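Local coordinates for protein separin (Saccharomyces cerevisiae, PDB 5U1T) that cleaves the cohesin subunit MCD1/SCC1 at the onset of anaphase as a caspase-like cysteine protease, and is held inactive by securin for most of the cell cycle, at residues 81-86 / 133-138; 738-743 / 767-772; 914-919 / 932-937; 1546-1551 / 1562-1567. One frame throughout, in Å; residues are numbered along the deposited sequence.

Contact 1: 81-86 / 133-138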
loop_
_atom_site.group_PDB
_atom_site.type_symbol
_atom_site.label_atom_id
_atom_site.label_comp_id
_atom_site.label_asym_id
_atom_site.label_seq_id
_atom_site.Cartn_x
_atom_site.Cartn_y
_atom_site.Cartn_z
ATOM N N ILE A 81 -14.047 -53.101 34.313
ATOM C CA ILE A 81 -13.074 -54.174 34.076
ATOM C C ILE A 81 -12.363 -54.574 35.364
ATOM O O ILE A 81 -12.184 -55.763 35.651
ATOM C CB ILE A 81 -12.036 -53.750 33.025
ATOM C CG1 ILE A 81 -12.711 -53.682 31.652
ATOM C CG2 ILE A 81 -10.836 -54.698 33.031
ATOM C CD1 ILE A 81 -11.821 -53.257 30.554
ATOM N N ILE A 82 -11.974 -53.565 36.133
ATOM C CA ILE A 82 -11.321 -53.772 37.413
ATOM C C ILE A 82 -12.228 -54.536 38.394
ATOM O O ILE A 82 -11.779 -55.510 39.002
ATOM C CB ILE A 82 -10.868 -52.412 38.021
ATOM C CG1 ILE A 82 -9.775 -51.790 37.143
ATOM C CG2 ILE A 82 -10.379 -52.567 39.466
ATOM C CD1 ILE A 82 -9.431 -50.352 37.488
ATOM N N VAL A 83 -13.495 -54.134 38.542
ATOM C CA VAL A 83 -14.367 -54.820 39.509
ATOM C C VAL A 83 -14.674 -56.253 39.056
ATOM O O VAL A 83 -14.729 -57.166 39.895
ATOM C CB VAL A 83 -15.705 -54.056 39.769
ATOM C CG1 VAL A 83 -15.441 -52.703 40.398
ATOM C CG2 VAL A 83 -16.466 -53.870 38.496
ATOM N N LYS A 84 -14.836 -56.453 37.744
ATOM C CA LYS A 84 -15.062 -57.787 37.201
ATOM C C LYS A 84 -13.875 -58.694 37.484
ATOM O O LYS A 84 -14.045 -59.884 37.712
ATOM C CB LYS A 84 -15.344 -57.740 35.705
ATOM C CG LYS A 84 -16.654 -57.072 35.394
ATOM C CD LYS A 84 -17.362 -57.670 34.196
ATOM C CE LYS A 84 -18.393 -56.685 33.649
ATOM N NZ LYS A 84 -19.408 -57.335 32.746
ATOM N N LEU A 85 -12.676 -58.122 37.479
ATOM C CA LEU A 85 -11.476 -58.836 37.891
ATOM C C LEU A 85 -11.523 -59.172 39.370
ATOM O O LEU A 85 -11.159 -60.271 39.772
ATOM C CB LEU A 85 -10.224 -58.005 37.592
ATOM C CG LEU A 85 -9.864 -57.899 36.112
ATOM C CD1 LEU A 85 -8.794 -56.853 35.876
ATOM C CD2 LEU A 85 -9.435 -59.245 35.594
ATOM N N ILE A 86 -11.939 -58.207 40.180
ATOM C CA ILE A 86 -12.040 -58.410 41.620
ATOM C C ILE A 86 -13.023 -59.533 41.950
ATOM O O ILE A 86 -12.692 -60.428 42.720
ATOM C CB ILE A 86 -12.458 -57.112 42.350
ATOM C CG1 ILE A 86 -11.360 -56.060 42.193
ATOM C CG2 ILE A 86 -12.731 -57.372 43.821
ATOM C CD1 ILE A 86 -11.684 -54.712 42.798
ATOM N N LYS A 133 -9.851 -45.282 44.641
ATOM C CA LYS A 133 -9.257 -45.526 45.935
ATOM C C LYS A 133 -10.027 -46.594 46.743
ATOM O O LYS A 133 -9.424 -47.426 47.446
ATOM C CB LYS A 133 -9.174 -44.209 46.706
ATOM C CG LYS A 133 -8.234 -43.197 46.075
ATOM C CD LYS A 133 -7.900 -42.041 47.007
ATOM C CE LYS A 133 -6.947 -41.041 46.350
ATOM N NZ LYS A 133 -6.401 -40.084 47.350
ATOM N N ILE A 134 -11.354 -46.577 46.629
ATOM C CA ILE A 134 -12.192 -47.571 47.285
ATOM C C ILE A 134 -11.904 -48.954 46.690
ATOM O O ILE A 134 -11.863 -49.958 47.421
ATOM C CB ILE A 134 -13.723 -47.218 47.170
ATOM C CG1 ILE A 134 -14.044 -45.929 47.927
ATOM C CG2 ILE A 134 -14.585 -48.332 47.730
ATOM C CD1 ILE A 134 -15.463 -45.496 47.803
ATOM N N LEU A 135 -11.691 -49.016 45.378
ATOM C CA LEU A 135 -11.346 -50.285 44.742
ATOM C C LEU A 135 -9.961 -50.756 45.211
ATOM O O LEU A 135 -9.749 -51.941 45.465
ATOM C CB LEU A 135 -11.397 -50.165 43.221
ATOM C CG LEU A 135 -12.769 -49.776 42.640
ATOM C CD1 LEU A 135 -12.696 -49.334 41.158
ATOM C CD2 LEU A 135 -13.722 -50.922 42.798
ATOM N N ALA A 136 -9.035 -49.815 45.345
ATOM C CA ALA A 136 -7.707 -50.131 45.818
ATOM C C ALA A 136 -7.764 -50.623 47.260
ATOM O O ALA A 136 -7.038 -51.554 47.637
ATOM C CB ALA A 136 -6.791 -48.924 45.693
ATOM N N LEU A 137 -8.621 -50.015 48.070
ATOM C CA LEU A 137 -8.776 -50.475 49.452
ATOM C C LEU A 137 -9.409 -51.864 49.493
ATOM O O LEU A 137 -9.022 -52.697 50.308
ATOM C CB LEU A 137 -9.608 -49.493 50.273
ATOM C CG LEU A 137 -8.900 -48.183 50.612
ATOM C CD1 LEU A 137 -9.786 -47.289 51.444
ATOM C CD2 LEU A 137 -7.586 -48.423 51.312
ATOM N N GLN A 138 -10.370 -52.107 48.608
ATOM C CA GLN A 138 -10.993 -53.422 48.478
ATOM C C GLN A 138 -9.932 -54.471 48.194
ATOM O O GLN A 138 -9.904 -55.522 48.839
ATOM C CB GLN A 138 -12.058 -53.415 47.368
ATOM C CG GLN A 138 -12.756 -54.752 47.081
ATOM C CD GLN A 138 -13.587 -55.272 48.254
ATOM O OE1 GLN A 138 -13.941 -54.525 49.171
ATOM N NE2 GLN A 138 -13.894 -56.570 48.228
#
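L135 and I86 bury more of their surface here than any other residue, and the isobutyl group of L135 carries most of the contact. Its CB points at helix 69-87, and its two methyls then divide the work. CD2 meets CG1 of V83 at 3.4 Å and CD1 of I86 at 4.3 Å, while CD1 turns to CG2 of I82, also at 4.3 Å. One branched tip thus touches three beta-branched residues on a single helix face. The side chains of V83 and L135 cross obliquely and meet methyl to methyl. I86 has a second partner: its CG2 lies 4.2 Å from CG of Q138. In Q138, CG stands anti to the backbone N (chi1 178°) and the chain then bends at chi2. Its aliphatic part therefore faces I86, while OE1 accepts a hydrogen bond from the backbone of the other protein chain in the assembly. V83, I86, I134 and L135 also pack on apolar side chains of that chain, which helps to bury the contact. No hydrogen bond joins the two segments; their axes stay 11.3 Å apart at 16° from parallel, a wide spacing bridged mainly by L135. Such nearly parallel, non-consecutive helices packed through aliphatic residues are typical of an alpha-solenoid-like helical domain.

Contact 2: 738-743 / 767-772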
loop_
_atom_site.group_PDB
_atom_site.type_symbol
_atom_site.label_atom_id
_atom_site.label_comp_id
_atom_site.label_asym_id
_atom_site.label_seq_id
_atom_site.Cartn_x
_atom_site.Cartn_y
_atom_site.Cartn_z
ATOM N N LEU A 738 2.300 4.407 6.677
ATOM C CA LEU A 738 1.364 5.485 6.984
ATOM C C LEU A 738 1.812 6.771 6.302
ATOM O O LEU A 738 1.015 7.480 5.679
ATOM C CB LEU A 738 1.248 5.714 8.494
ATOM C CG LEU A 738 0.369 6.902 8.885
ATOM C CD1 LEU A 738 -1.093 6.551 8.731
ATOM C CD2 LEU A 738 0.675 7.393 10.281
ATOM N N ASN A 739 3.101 7.063 6.435
ATOM C CA ASN A 739 3.657 8.296 5.914
ATOM C C ASN A 739 3.724 8.260 4.397
ATOM O O ASN A 739 3.650 9.287 3.751
ATOM C CB ASN A 739 5.034 8.560 6.520
ATOM C CG ASN A 739 4.955 9.067 7.963
ATOM O OD1 ASN A 739 4.808 8.281 8.901
ATOM N ND2 ASN A 739 5.072 10.376 8.146
ATOM N N ILE A 740 3.849 7.068 3.833
ATOM C CA ILE A 740 3.804 6.906 2.395
ATOM C C ILE A 740 2.413 7.288 1.898
ATOM O O ILE A 740 2.256 8.050 0.938
ATOM C CB ILE A 740 4.148 5.467 1.984
ATOM C CG1 ILE A 740 5.657 5.230 2.149
ATOM C CG2 ILE A 740 3.671 5.181 0.565
ATOM C CD1 ILE A 740 6.139 3.809 1.851
ATOM N N LYS A 741 1.404 6.771 2.587
ATOM C CA LYS A 741 0.018 7.037 2.242
ATOM C C LYS A 741 -0.326 8.518 2.409
ATOM O O LYS A 741 -1.115 9.050 1.642
ATOM C CB LYS A 741 -0.910 6.177 3.100
ATOM C CG LYS A 741 -2.282 5.936 2.529
ATOM C CD LYS A 741 -3.161 5.260 3.544
ATOM C CE LYS A 741 -4.574 5.139 3.050
ATOM N NZ LYS A 741 -5.471 4.694 4.130
ATOM N N ILE A 742 0.255 9.183 3.402
ATOM C CA ILE A 742 -0.026 10.595 3.601
ATOM C C ILE A 742 0.488 11.393 2.413
ATOM O O ILE A 742 -0.253 12.173 1.824
ATOM C CB ILE A 742 0.593 11.134 4.892
ATOM C CG1 ILE A 742 -0.141 10.579 6.119
ATOM C CG2 ILE A 742 0.506 12.632 4.917
ATOM C CD1 ILE A 742 0.500 10.959 7.443
ATOM N N PHE A 743 1.744 11.162 2.039
ATOM C CA PHE A 743 2.353 11.853 0.896
ATOM C C PHE A 743 1.696 11.538 -0.452
ATOM O O PHE A 743 1.687 12.373 -1.341
ATOM C CB PHE A 743 3.852 11.530 0.813
ATOM C CG PHE A 743 4.676 12.246 1.837
ATOM C CD1 PHE A 743 4.523 13.608 2.038
ATOM C CD2 PHE A 743 5.585 11.558 2.618
ATOM C CE1 PHE A 743 5.273 14.277 3.006
ATOM C CE2 PHE A 743 6.335 12.214 3.593
ATOM C CZ PHE A 743 6.179 13.580 3.785
ATOM N N GLN A 767 7.675 7.753 -3.004
ATOM C CA GLN A 767 8.459 6.720 -3.661
ATOM C C GLN A 767 9.797 6.476 -2.985
ATOM O O GLN A 767 10.306 5.359 -2.985
ATOM C CB GLN A 767 8.693 7.089 -5.115
ATOM C CG GLN A 767 7.516 6.831 -5.981
ATOM C CD GLN A 767 7.919 6.704 -7.430
ATOM O OE1 GLN A 767 8.797 7.446 -7.919
ATOM N NE2 GLN A 767 7.295 5.748 -8.137
ATOM N N ASN A 768 10.386 7.518 -2.424
ATOM C CA ASN A 768 11.651 7.338 -1.744
ATOM C C ASN A 768 11.454 6.588 -0.432
ATOM O O ASN A 768 12.292 5.776 -0.047
ATOM C CB ASN A 768 12.333 8.689 -1.513
ATOM C CG ASN A 768 12.876 9.289 -2.804
ATOM O OD1 ASN A 768 13.021 8.596 -3.812
ATOM N ND2 ASN A 768 13.177 10.580 -2.777
ATOM N N LEU A 769 10.344 6.832 0.227
ATOM C CA LEU A 769 10.066 6.146 1.455
ATOM C C LEU A 769 9.850 4.688 1.186
ATOM O O LEU A 769 10.238 3.849 1.956
ATOM C CB LEU A 769 8.814 6.701 2.093
ATOM C CG LEU A 769 8.959 7.946 2.931
ATOM C CD1 LEU A 769 7.622 8.222 3.544
ATOM C CD2 LEU A 769 9.970 7.741 4.022
ATOM N N ALA A 770 9.256 4.374 0.055
ATOM C CA ALA A 770 8.991 3.007 -0.296
ATOM C C ALA A 770 10.263 2.280 -0.633
ATOM O O ALA A 770 10.367 1.105 -0.413
ATOM C CB ALA A 770 8.013 2.942 -1.442
ATOM N N LEU A 771 11.242 3.005 -1.108
ATOM C CA LEU A 771 12.477 2.381 -1.452
ATOM C C LEU A 771 13.223 2.084 -0.187
ATOM O O LEU A 771 13.903 1.098 -0.088
ATOM C CB LEU A 771 13.283 3.295 -2.339
ATOM C CG LEU A 771 14.191 2.540 -3.275
ATOM C CD1 LEU A 771 13.382 1.577 -4.101
ATOM C CD2 LEU A 771 14.897 3.530 -4.159
ATOM N N SER A 772 13.095 2.947 0.793
ATOM C CA SER A 772 13.758 2.729 2.058
ATOM C C SER A 772 13.043 1.693 2.889
ATOM O O SER A 772 13.647 1.039 3.708
ATOM C CB SER A 772 13.949 4.036 2.821
ATOM O OG SER A 772 12.925 4.243 3.760
#
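I740 and L769 interlock across a helical hairpin, formed by helix 729-752 and helix 756-775 with only a short turn between them. The segments run antiparallel at 162°, their axes 9.2 Å apart, and the CA atoms of these two residues lie nearest each other. The tight part of the contact is here. The two side chains slide past one another in opposite directions, CG1 of I740 lying 3.5 Å from CB of L769. With CG1 anti to the carbonyl carbon (chi1 -74°) and the chain extended beyond it, I740 reaches across to the neighbouring helix, where its CD1 rests on A770, 3.9 Å from CB. Alanine suits that place because its single methyl lets the isoleucine tip come down close to the backbone. The same isoleucine also touches L773 farther along helix 756-775 and S791 of helix 782-805, so this side of the hairpin is enclosed by a third helix.

The packing round F743 is looser. This partly exposed residue offers only the edge of its ring: CD2 meets CD1 of L769 at 4.0 Å, near the ring plane, the two side chains crossing at about a right angle. The ring also touches K765 and A766 on the preceding turn of helix 756-775. N739, although buried, adds just its CB, again 4.0 Å from CD1 of L769. Nearly one turn on from L769, the partly exposed S772 folds its hydroxyl back, OG donating to the backbone O of L769 at 3.3 Å.

Contact 3: 914-919 / 932-937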
loop_
_atom_site.group_PDB
_atom_site.type_symbol
_atom_site.label_atom_id
_atom_site.label_comp_id
_atom_site.label_asym_id
_atom_site.label_seq_id
_atom_site.Cartn_x
_atom_site.Cartn_y
_atom_site.Cartn_z
ATOM N N GLY A 914 -18.511 11.859 -20.300
ATOM C CA GLY A 914 -18.676 13.135 -20.968
ATOM C C GLY A 914 -19.898 13.921 -20.535
ATOM O O GLY A 914 -19.942 15.121 -20.734
ATOM N N LYS A 915 -20.894 13.253 -19.956
ATOM C CA LYS A 915 -22.078 13.933 -19.443
ATOM C C LYS A 915 -21.709 14.986 -18.410
ATOM O O LYS A 915 -20.680 14.871 -17.733
ATOM C CB LYS A 915 -23.042 12.948 -18.804
ATOM C CG LYS A 915 -23.664 11.996 -19.768
ATOM C CD LYS A 915 -24.591 11.027 -19.091
ATOM C CE LYS A 915 -25.194 10.117 -20.152
ATOM N NZ LYS A 915 -26.105 9.120 -19.515
ATOM N N ASP A 916 -22.538 16.021 -18.304
ATOM C CA ASP A 916 -22.462 16.913 -17.162
ATOM C C ASP A 916 -23.735 16.692 -16.391
ATOM O O ASP A 916 -24.770 16.400 -16.969
ATOM C CB ASP A 916 -22.306 18.379 -17.565
ATOM C CG ASP A 916 -23.510 18.921 -18.353
ATOM O OD1 ASP A 916 -24.461 19.441 -17.724
ATOM O OD2 ASP A 916 -23.485 18.836 -19.599
ATOM N N ILE A 917 -23.658 16.801 -15.080
ATOM C CA ILE A 917 -24.789 16.438 -14.264
ATOM C C ILE A 917 -25.343 17.679 -13.621
ATOM O O ILE A 917 -24.797 18.781 -13.765
ATOM C CB ILE A 917 -24.412 15.395 -13.171
ATOM C CG1 ILE A 917 -23.438 15.981 -12.138
ATOM C CG2 ILE A 917 -23.821 14.128 -13.807
ATOM C CD1 ILE A 917 -22.607 14.912 -11.392
ATOM N N ASP A 918 -26.446 17.480 -12.917
ATOM C CA ASP A 918 -27.092 18.528 -12.168
ATOM C C ASP A 918 -26.121 19.019 -11.106
ATOM O O ASP A 918 -25.571 18.230 -10.363
ATOM C CB ASP A 918 -28.373 17.975 -11.562
ATOM C CG ASP A 918 -29.183 19.016 -10.844
ATOM O OD1 ASP A 918 -28.683 20.134 -10.582
ATOM O OD2 ASP A 918 -30.346 18.698 -10.518
ATOM N N ASP A 919 -25.901 20.326 -11.055
ATOM C CA ASP A 919 -24.936 20.920 -10.128
ATOM C C ASP A 919 -25.267 20.595 -8.677
ATOM O O ASP A 919 -24.368 20.362 -7.856
ATOM C CB ASP A 919 -24.867 22.444 -10.326
ATOM C CG ASP A 919 -24.160 22.840 -11.623
ATOM O OD1 ASP A 919 -23.546 21.957 -12.270
ATOM O OD2 ASP A 919 -24.196 24.044 -11.983
ATOM N N ILE A 932 -16.528 21.576 -17.274
ATOM C CA ILE A 932 -15.775 21.273 -18.484
ATOM C C ILE A 932 -16.593 20.414 -19.429
ATOM O O ILE A 932 -16.610 20.632 -20.630
ATOM C CB ILE A 932 -14.449 20.565 -18.148
ATOM C CG1 ILE A 932 -13.451 21.605 -17.702
ATOM C CG2 ILE A 932 -13.864 19.862 -19.361
ATOM C CD1 ILE A 932 -13.317 22.701 -18.745
ATOM N N ASN A 933 -17.279 19.429 -18.876
ATOM C CA ASN A 933 -18.134 18.602 -19.688
ATOM C C ASN A 933 -19.301 19.396 -20.246
ATOM O O ASN A 933 -19.709 19.187 -21.381
ATOM C CB ASN A 933 -18.638 17.422 -18.876
ATOM C CG ASN A 933 -17.631 16.308 -18.808
ATOM O OD1 ASN A 933 -16.489 16.464 -19.247
ATOM N ND2 ASN A 933 -18.043 15.171 -18.261
ATOM N N ARG A 934 -19.838 20.296 -19.428
ATOM C CA ARG A 934 -21.000 21.087 -19.806
ATOM C C ARG A 934 -20.667 21.964 -21.006
ATOM O O ARG A 934 -21.400 21.977 -21.993
ATOM C CB ARG A 934 -21.471 21.931 -18.622
ATOM C CG ARG A 934 -22.591 22.888 -18.939
ATOM C CD ARG A 934 -23.197 23.424 -17.664
ATOM N NE ARG A 934 -23.750 22.326 -16.890
ATOM C CZ ARG A 934 -23.781 22.284 -15.560
ATOM N NH1 ARG A 934 -24.298 21.229 -14.932
ATOM N NH2 ARG A 934 -23.290 23.303 -14.859
ATOM N N VAL A 935 -19.540 22.669 -20.909
ATOM C CA VAL A 935 -18.991 23.452 -22.011
ATOM C C VAL A 935 -18.974 22.656 -23.302
ATOM O O VAL A 935 -19.539 23.089 -24.288
ATOM C CB VAL A 935 -17.563 23.950 -21.707
ATOM C CG1 VAL A 935 -16.871 24.394 -22.985
ATOM C CG2 VAL A 935 -17.603 25.084 -20.694
ATOM N N HIS A 936 -18.350 21.487 -23.301
ATOM C CA HIS A 936 -18.304 20.679 -24.518
ATOM C C HIS A 936 -19.697 20.214 -24.960
ATOM O O HIS A 936 -19.999 20.171 -26.150
ATOM C CB HIS A 936 -17.370 19.476 -24.334
ATOM C CG HIS A 936 -15.941 19.864 -24.105
ATOM N ND1 HIS A 936 -15.077 20.166 -25.136
ATOM C CD2 HIS A 936 -15.231 20.022 -22.961
ATOM C CE1 HIS A 936 -13.894 20.480 -24.638
ATOM N NE2 HIS A 936 -13.964 20.411 -23.321
ATOM N N ASN A 937 -20.557 19.892 -24.011
ATOM C CA ASN A 937 -21.897 19.464 -24.364
ATOM C C ASN A 937 -22.698 20.617 -24.947
ATOM O O ASN A 937 -23.505 20.443 -25.867
ATOM C CB ASN A 937 -22.615 18.893 -23.145
ATOM C CG ASN A 937 -22.193 17.486 -22.839
ATOM O OD1 ASN A 937 -21.804 16.739 -23.737
ATOM N ND2 ASN A 937 -22.269 17.109 -21.569
#
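D916 and R934 cross at about a right angle, and their carboxylate and guanidinium planes are 90° apart. NE of R934 donates to OD1 of D916 at 3.1 Å: the oxygen lies at the edge of the guanidinium, near its plane, yet the nitrogen approaches from above the carboxylate. A turn at chi3 (-61°) places NE there and gives the otherwise extended arginine its bend. The outer end of the group grips D919, whose plane is tilted 48° to it. NH1 and NH2 both donate to OD1, each at 2.9 Å, NH2 on the syn side. One arginine thus ties two aspartates of the loop into a salt-bridge network. A methionine in place of R934 would probably leave D916 and D919 without their shared countercharge, and D919 without its hold on helix 927-946 through this side chain. The loop begins at G914, the positive-phi residue of a Schellman motif ending helix 905-912, where a CB would press on the preceding carbonyl O. Asparagines fasten this beginning. ND2 of N937 donates almost straight to OD2 of D916 at 2.9 Å, on the anti side of a carboxylate whose other oxygen serves R934, and makes a weak bond to O of G914. ND2 of N933 reaches O of K915 at 2.7 Å from above the carbonyl plane, and also bonds O of L911 in the helix just ended.

Contact 4: 1546-1551 / 1562-1567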
loop_
_atom_site.group_PDB
_atom_site.type_symbol
_atom_site.label_atom_id
_atom_site.label_comp_id
_atom_site.label_asym_id
_atom_site.label_seq_id
_atom_site.Cartn_x
_atom_site.Cartn_y
_atom_site.Cartn_z
ATOM N N GLU A 1546 29.697 31.745 -45.223
ATOM C CA GLU A 1546 30.255 32.755 -46.104
ATOM C C GLU A 1546 29.332 33.961 -46.212
ATOM O O GLU A 1546 29.795 35.099 -46.147
ATOM C CB GLU A 1546 30.538 32.173 -47.486
ATOM C CG GLU A 1546 31.816 32.729 -48.110
ATOM C CD GLU A 1546 31.662 34.168 -48.615
ATOM O OE1 GLU A 1546 30.499 34.611 -48.850
ATOM O OE2 GLU A 1546 32.709 34.851 -48.790
ATOM N N LYS A 1547 28.030 33.722 -46.358
ATOM C CA LYS A 1547 27.078 34.827 -46.486
ATOM C C LYS A 1547 26.939 35.629 -45.174
ATOM O O LYS A 1547 26.673 36.840 -45.206
ATOM C CB LYS A 1547 25.705 34.309 -46.949
ATOM C CG LYS A 1547 25.644 33.846 -48.411
ATOM C CD LYS A 1547 25.291 34.988 -49.371
ATOM C CE LYS A 1547 26.086 34.925 -50.681
ATOM N NZ LYS A 1547 27.560 35.193 -50.499
ATOM N N MET A 1548 27.063 34.946 -44.049
ATOM C CA MET A 1548 26.951 35.601 -42.761
ATOM C C MET A 1548 28.239 36.312 -42.387
ATOM O O MET A 1548 28.231 37.221 -41.569
ATOM C CB MET A 1548 26.526 34.619 -41.672
ATOM C CG MET A 1548 25.602 35.237 -40.632
ATOM S SD MET A 1548 24.658 34.047 -39.687
ATOM C CE MET A 1548 24.980 32.630 -40.702
ATOM N N GLY A 1549 29.343 35.889 -42.988
ATOM C CA GLY A 1549 30.625 36.508 -42.746
ATOM C C GLY A 1549 31.521 35.738 -41.814
ATOM O O GLY A 1549 32.550 36.231 -41.385
ATOM N N PHE A 1550 31.134 34.514 -41.505
ATOM C CA PHE A 1550 31.912 33.696 -40.606
ATOM C C PHE A 1550 33.213 33.294 -41.231
ATOM O O PHE A 1550 33.310 32.267 -41.892
ATOM C CB PHE A 1550 31.155 32.447 -40.214
ATOM C CG PHE A 1550 31.724 31.761 -39.025
ATOM C CD1 PHE A 1550 31.939 32.458 -37.862
ATOM C CD2 PHE A 1550 32.058 30.432 -39.074
ATOM C CE1 PHE A 1550 32.470 31.840 -36.763
ATOM C CE2 PHE A 1550 32.589 29.805 -37.980
ATOM C CZ PHE A 1550 32.796 30.513 -36.826
ATOM N N ARG A 1551 34.217 34.120 -41.005
ATOM C CA ARG A 1551 35.552 33.885 -41.517
ATOM C C ARG A 1551 36.594 34.307 -40.492
ATOM O O ARG A 1551 36.274 34.607 -39.352
ATOM C CB ARG A 1551 35.749 34.633 -42.834
ATOM C CG ARG A 1551 35.592 33.758 -44.063
ATOM C CD ARG A 1551 34.986 34.515 -45.238
ATOM N NE ARG A 1551 35.539 35.859 -45.389
ATOM C CZ ARG A 1551 36.171 36.301 -46.473
ATOM N NH1 ARG A 1551 36.342 35.511 -47.524
ATOM N NH2 ARG A 1551 36.635 37.543 -46.505
ATOM N N LEU A 1562 25.166 39.247 -44.157
ATOM C CA LEU A 1562 23.749 38.935 -43.973
ATOM C C LEU A 1562 23.458 38.470 -42.545
ATOM O O LEU A 1562 24.309 37.878 -41.872
ATOM C CB LEU A 1562 23.287 37.859 -44.972
ATOM C CG LEU A 1562 23.373 38.163 -46.471
ATOM C CD1 LEU A 1562 22.898 37.003 -47.337
ATOM C CD2 LEU A 1562 22.576 39.400 -46.780
ATOM N N SER A 1563 22.240 38.754 -42.097
ATOM C CA SER A 1563 21.683 38.178 -40.878
ATOM C C SER A 1563 21.526 36.664 -41.019
ATOM O O SER A 1563 21.477 36.154 -42.130
ATOM C CB SER A 1563 20.329 38.815 -40.568
ATOM O OG SER A 1563 19.345 38.413 -41.514
ATOM N N VAL A 1564 21.414 35.951 -39.899
ATOM C CA VAL A 1564 21.265 34.496 -39.932
ATOM C C VAL A 1564 20.010 34.131 -40.725
ATOM O O VAL A 1564 19.944 33.073 -41.345
ATOM C CB VAL A 1564 21.202 33.874 -38.489
ATOM C CG1 VAL A 1564 19.811 34.030 -37.866
ATOM C CG2 VAL A 1564 21.600 32.407 -38.509
ATOM N N SER A 1565 19.031 35.028 -40.729
ATOM C CA SER A 1565 17.776 34.783 -41.417
ATOM C C SER A 1565 17.923 34.841 -42.928
ATOM O O SER A 1565 17.722 33.835 -43.615
ATOM C CB SER A 1565 16.727 35.788 -40.959
ATOM O OG SER A 1565 16.333 35.511 -39.631
ATOM N N TYR A 1566 18.255 36.021 -43.444
ATOM C CA TYR A 1566 18.483 36.175 -44.875
ATOM C C TYR A 1566 19.549 35.185 -45.348
ATOM O O TYR A 1566 19.423 34.603 -46.429
ATOM C CB TYR A 1566 18.901 37.616 -45.233
ATOM C CG TYR A 1566 17.815 38.682 -45.099
ATOM C CD1 TYR A 1566 16.699 38.695 -45.937
ATOM C CD2 TYR A 1566 17.920 39.684 -44.147
ATOM C CE1 TYR A 1566 15.700 39.675 -45.807
ATOM C CE2 TYR A 1566 16.937 40.660 -44.016
ATOM C CZ TYR A 1566 15.833 40.655 -44.844
ATOM O OH TYR A 1566 14.883 41.637 -44.687
ATOM N N ALA A 1567 20.584 34.975 -44.529
ATOM C CA ALA A 1567 21.690 34.092 -44.902
ATOM C C ALA A 1567 21.210 32.669 -45.118
ATOM O O ALA A 1567 21.705 31.974 -45.995
ATOM C CB ALA A 1567 22.779 34.114 -43.855
#
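The C-terminal end of helix 1534-1548 meets the start of helix 1564-1571 in the protease domain, where K1547 and M1548 touch L1562, V1564 and A1567. G1549, with positive phi, is the C-prime residue of a Schellman motif. At this helix end O of K1547 accepts from N of L1562 at 3.0 Å in a nearly straight bond (167°). Beside that bond the two side chains lie alongside and point the same way, CD of K1547 being 3.7 Å from CD1 of L1562. The lysine chain then bends away from the other segment, and NZ makes a salt bridge with OE1 of E1546 at 3.4 Å. M1548 serves the buried side. It runs alongside V1564, with SD 3.7 Å from CB of the valine, and a bend at chi3 (-13°) sets CE toward A1567, 4.1 Å from its CB. A thioether can follow this uneven surface without bringing in a polar group that needs a partner. An alanine in place of M1548 would probably open a gap between the helix end and V1564 and A1567. S1563 is the N-cap of the second helix, its OG accepting from N of Y1566. M1548 and V1564 both touch F1493 of strand 1492-1494, so the pair rests on the mixed sheet, as helices flanking a central sheet do in the caspase-like fold of clan CD peptidases.

The four contacts follow one another along the chain and none touches another. Contact 1 lies far out in the helical part, its centre about 74 Å from that of contact 2 and about 128 Å from that of contact 4, on the opposite side of the chain's centre. Contact 2 lies about 9 Å from that centre. Contacts 2 and 3 are the closest pair, with centres about 36 Å and nearest atoms about 24 Å apart; contact 3 is still about 55 Å, centre to centre, from contact 4. Only contact 4 belongs to the protease domain, resting on the strand shortly before C1497, the probable catalytic cysteine, though away from that site.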